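Local structure of mandelate racemase/muconate lactonizing enzyme (Polaromonas sp., 2OG9) at residues R19-L25 / W374-Q380. The protein probably catalyses racemisation or a related reaction that begins with proton abstraction next to a carboxylate, as in mandelate racemase and other enolase-superfamily enzymes. Sequence-based numbering, arbitrary orientation.
Sequences RISSCYL and WTREEAQ
C23, L25 and W374 form the apolar centre of this strand pair, where strand 375-382 closes one side of the antiparallel sheet in the N-terminal capping domain of an enolase-superfamily fold. C23 SG sits 3.7 Å from W374 CB, at the indole edge, and L25 CD1 reaches W374 CZ3 at 3.6 Å; L343 packs nearby. On the other face I20 CG1 meets A379 CB at 4.0 Å, with F77 of helix 73-83 over I20.

The segments run antiparallel, N-to-C directions at 174°, and their axes approach to 4.6 Å. I20 with A379 (I20 N to A379 O 2.9 Å, A379 N to I20 O 3.0 Å) and S22 with E377 are hydrogen-bonded pairs; R19 with Q380, S21 with E378 and C23 with T375 are non-hydrogen-bonded. Register slips by one between S22 and C23, a beta bulge where R376 (psi -19°) interrupts otherwise extended strands: S22 N binds E377 O (2.8 Å), yet S22 O receives R376 N (3.0 Å). W374 O accepts Y24 N at 2.9 Å.

R376, the extra residue, chi1 m and then extended, lays its guanidinium flat on the Y24 ring, centres 4.0 Å apart, planes at 7°, an off-centre cation-pi stack; E46 pairs with it too. One water joins S22 OG, Y24 OH and E377 OE1. R19, salt-bridged also to E53, puts NE 3.0 Å and NH2 2.8 Å (weak hydrogen bond) from E378 OE1.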
loop_
_atom_site.group_PDB
_atom_site.type_symbol
_atom_site.label_atom_id
_atom_site.label_comp_id
_atom_site.label_asym_id
_atom_site.label_seq_id
_atom_site.Cartn_x
_atom_site.Cartn_y
_atom_site.Cartn_z
ATOM N N ARG A 19 8.747 49.198 -7.695
ATOM C CA ARG A 19 7.478 49.896 -7.856
ATOM C C ARG A 19 6.352 48.909 -8.133
ATOM O O ARG A 19 6.471 48.043 -8.996
ATOM C CB ARG A 19 7.541 50.915 -9.002
ATOM C CG ARG A 19 6.189 51.569 -9.292
ATOM C CD ARG A 19 6.308 52.808 -10.183
ATOM N NE ARG A 19 4.997 53.400 -10.442
ATOM C CZ ARG A 19 4.110 52.907 -11.302
ATOM N NH1 ARG A 19 4.397 51.815 -11.997
ATOM N NH2 ARG A 19 2.928 53.494 -11.458
ATOM N N ILE A 20 5.262 49.035 -7.388
ATOM C CA ILE A 20 4.116 48.163 -7.586
ATOM C C ILE A 20 2.921 48.996 -8.002
ATOM O O ILE A 20 2.719 50.105 -7.509
ATOM C CB ILE A 20 3.756 47.385 -6.317
ATOM C CG1 ILE A 20 3.640 48.348 -5.136
ATOM C CG2 ILE A 20 4.784 46.289 -6.080
ATOM C CD1 ILE A 20 3.111 47.706 -3.889
ATOM N N SER A 21 2.131 48.447 -8.915
ATOM C CA SER A 21 0.959 49.134 -9.432
ATOM C C SER A 21 -0.213 48.172 -9.490
ATOM O O SER A 21 -0.047 47.022 -9.886
ATOM C CB SER A 21 1.228 49.641 -10.857
ATOM O OG SER A 21 2.484 50.280 -10.967
ATOM N N SER A 22 -1.392 48.647 -9.101
ATOM C CA SER A 22 -2.602 47.839 -9.161
ATOM C C SER A 22 -3.404 48.426 -10.316
ATOM O O SER A 22 -4.011 49.489 -10.197
ATOM C CB SER A 22 -3.395 47.935 -7.858
ATOM O OG SER A 22 -4.492 47.031 -7.878
ATOM N N CYS A 23 -3.384 47.716 -11.436
ATOM C CA CYS A 23 -4.050 48.142 -12.659
ATOM C C CYS A 23 -5.327 47.358 -12.945
ATOM O O CYS A 23 -5.303 46.135 -13.023
ATOM C CB CYS A 23 -3.060 47.986 -13.815
ATOM S SG CYS A 23 -3.714 48.328 -15.445
ATOM N N TYR A 24 -6.445 48.062 -13.104
ATOM C CA TYR A 24 -7.712 47.394 -13.382
ATOM C C TYR A 24 -8.044 47.376 -14.864
ATOM O O TYR A 24 -8.441 48.389 -15.447
ATOM C CB TYR A 24 -8.840 48.044 -12.583
ATOM C CG TYR A 24 -8.779 47.671 -11.122
ATOM C CD1 TYR A 24 -9.607 46.677 -10.602
ATOM C CD2 TYR A 24 -7.852 48.271 -10.270
ATOM C CE1 TYR A 24 -9.512 46.288 -9.268
ATOM C CE2 TYR A 24 -7.747 47.888 -8.935
ATOM C CZ TYR A 24 -8.582 46.899 -8.443
ATOM O OH TYR A 24 -8.494 46.529 -7.121
ATOM N N LEU A 25 -7.858 46.202 -15.459
ATOM C CA LEU A 25 -8.107 45.967 -16.874
ATOM C C LEU A 25 -9.594 45.800 -17.161
ATOM O O LEU A 25 -10.220 44.836 -16.717
ATOM C CB LEU A 25 -7.364 44.703 -17.317
ATOM C CG LEU A 25 -7.610 44.182 -18.732
ATOM C CD1 LEU A 25 -7.086 45.192 -19.743
ATOM C CD2 LEU A 25 -6.909 42.835 -18.905
ATOM N N TRP A 374 -5.467 53.182 -16.051
ATOM C CA TRP A 374 -6.212 52.145 -15.345
ATOM C C TRP A 374 -5.654 51.811 -13.968
ATOM O O TRP A 374 -6.185 50.945 -13.270
ATOM C CB TRP A 374 -6.272 50.868 -16.186
ATOM C CG TRP A 374 -7.047 50.999 -17.467
ATOM C CD1 TRP A 374 -8.116 51.819 -17.706
ATOM C CD2 TRP A 374 -6.868 50.221 -18.656
ATOM N NE1 TRP A 374 -8.615 51.595 -18.967
ATOM C CE2 TRP A 374 -7.867 50.619 -19.573
ATOM C CE3 TRP A 374 -5.961 49.221 -19.035
ATOM C CZ2 TRP A 374 -7.985 50.052 -20.847
ATOM C CZ3 TRP A 374 -6.080 48.655 -20.305
ATOM C CH2 TRP A 374 -7.085 49.074 -21.192
ATOM N N THR A 375 -4.590 52.502 -13.575
ATOM C CA THR A 375 -3.967 52.266 -12.281
ATOM C C THR A 375 -4.729 52.968 -11.157
ATOM O O THR A 375 -4.883 54.190 -11.167
ATOM C CB THR A 375 -2.510 52.753 -12.296
ATOM O OG1 THR A 375 -1.806 52.089 -13.353
ATOM C CG2 THR A 375 -1.824 52.449 -10.975
ATOM N N ARG A 376 -5.204 52.191 -10.187
ATOM C CA ARG A 376 -5.955 52.751 -9.069
ATOM C C ARG A 376 -5.112 52.883 -7.809
ATOM O O ARG A 376 -5.454 53.636 -6.898
ATOM C CB ARG A 376 -7.190 51.895 -8.784
ATOM C CG ARG A 376 -8.168 51.860 -9.947
ATOM C CD ARG A 376 -9.423 51.065 -9.619
ATOM N NE ARG A 376 -10.244 50.866 -10.808
ATOM C CZ ARG A 376 -11.312 50.077 -10.857
ATOM N NH1 ARG A 376 -11.697 49.409 -9.778
ATOM N NH2 ARG A 376 -11.987 49.947 -11.991
ATOM N N GLU A 377 -4.006 52.148 -7.763
ATOM C CA GLU A 377 -3.106 52.183 -6.619
ATOM C C GLU A 377 -1.679 51.947 -7.079
ATOM O O GLU A 377 -1.443 51.231 -8.054
ATOM C CB GLU A 377 -3.462 51.089 -5.602
ATOM C CG GLU A 377 -4.781 51.265 -4.874
ATOM C CD GLU A 377 -4.925 50.305 -3.697
ATOM O OE1 GLU A 377 -5.173 49.098 -3.917
ATOM O OE2 GLU A 377 -4.783 50.762 -2.545
ATOM N N GLU A 378 -0.729 52.555 -6.378
ATOM C CA GLU A 378 0.678 52.359 -6.690
ATOM C C GLU A 378 1.548 52.833 -5.542
ATOM O O GLU A 378 1.149 53.681 -4.746
ATOM C CB GLU A 378 1.077 53.080 -7.984
ATOM C CG GLU A 378 1.029 54.593 -7.943
ATOM C CD GLU A 378 1.745 55.207 -9.133
ATOM O OE1 GLU A 378 2.996 55.167 -9.163
ATOM O OE2 GLU A 378 1.056 55.713 -10.044
ATOM N N ALA A 379 2.741 52.263 -5.456
ATOM C CA ALA A 379 3.680 52.608 -4.407
ATOM C C ALA A 379 5.067 52.222 -4.875
ATOM O O ALA A 379 5.224 51.402 -5.780
ATOM C CB ALA A 379 3.337 51.856 -3.137
ATOM N N GLN A 380 6.075 52.823 -4.262
ATOM C CA GLN A 380 7.445 52.512 -4.611
ATOM C C GLN A 380 8.343 52.691 -3.400
ATOM O O GLN A 380 7.996 53.398 -2.455
ATOM C CB GLN A 380 7.913 53.389 -5.775
ATOM C CG GLN A 380 7.582 54.860 -5.647
ATOM C CD GLN A 380 7.977 55.638 -6.888
ATOM O OE1 GLN A 380 9.161 55.802 -7.179
ATOM N NE2 GLN A 380 6.984 56.109 -7.633
HETATM O O HOH W 1 -6.270 47.397 -5.856
HETATM O O HOH W 2 -10.266 50.418 -14.862
#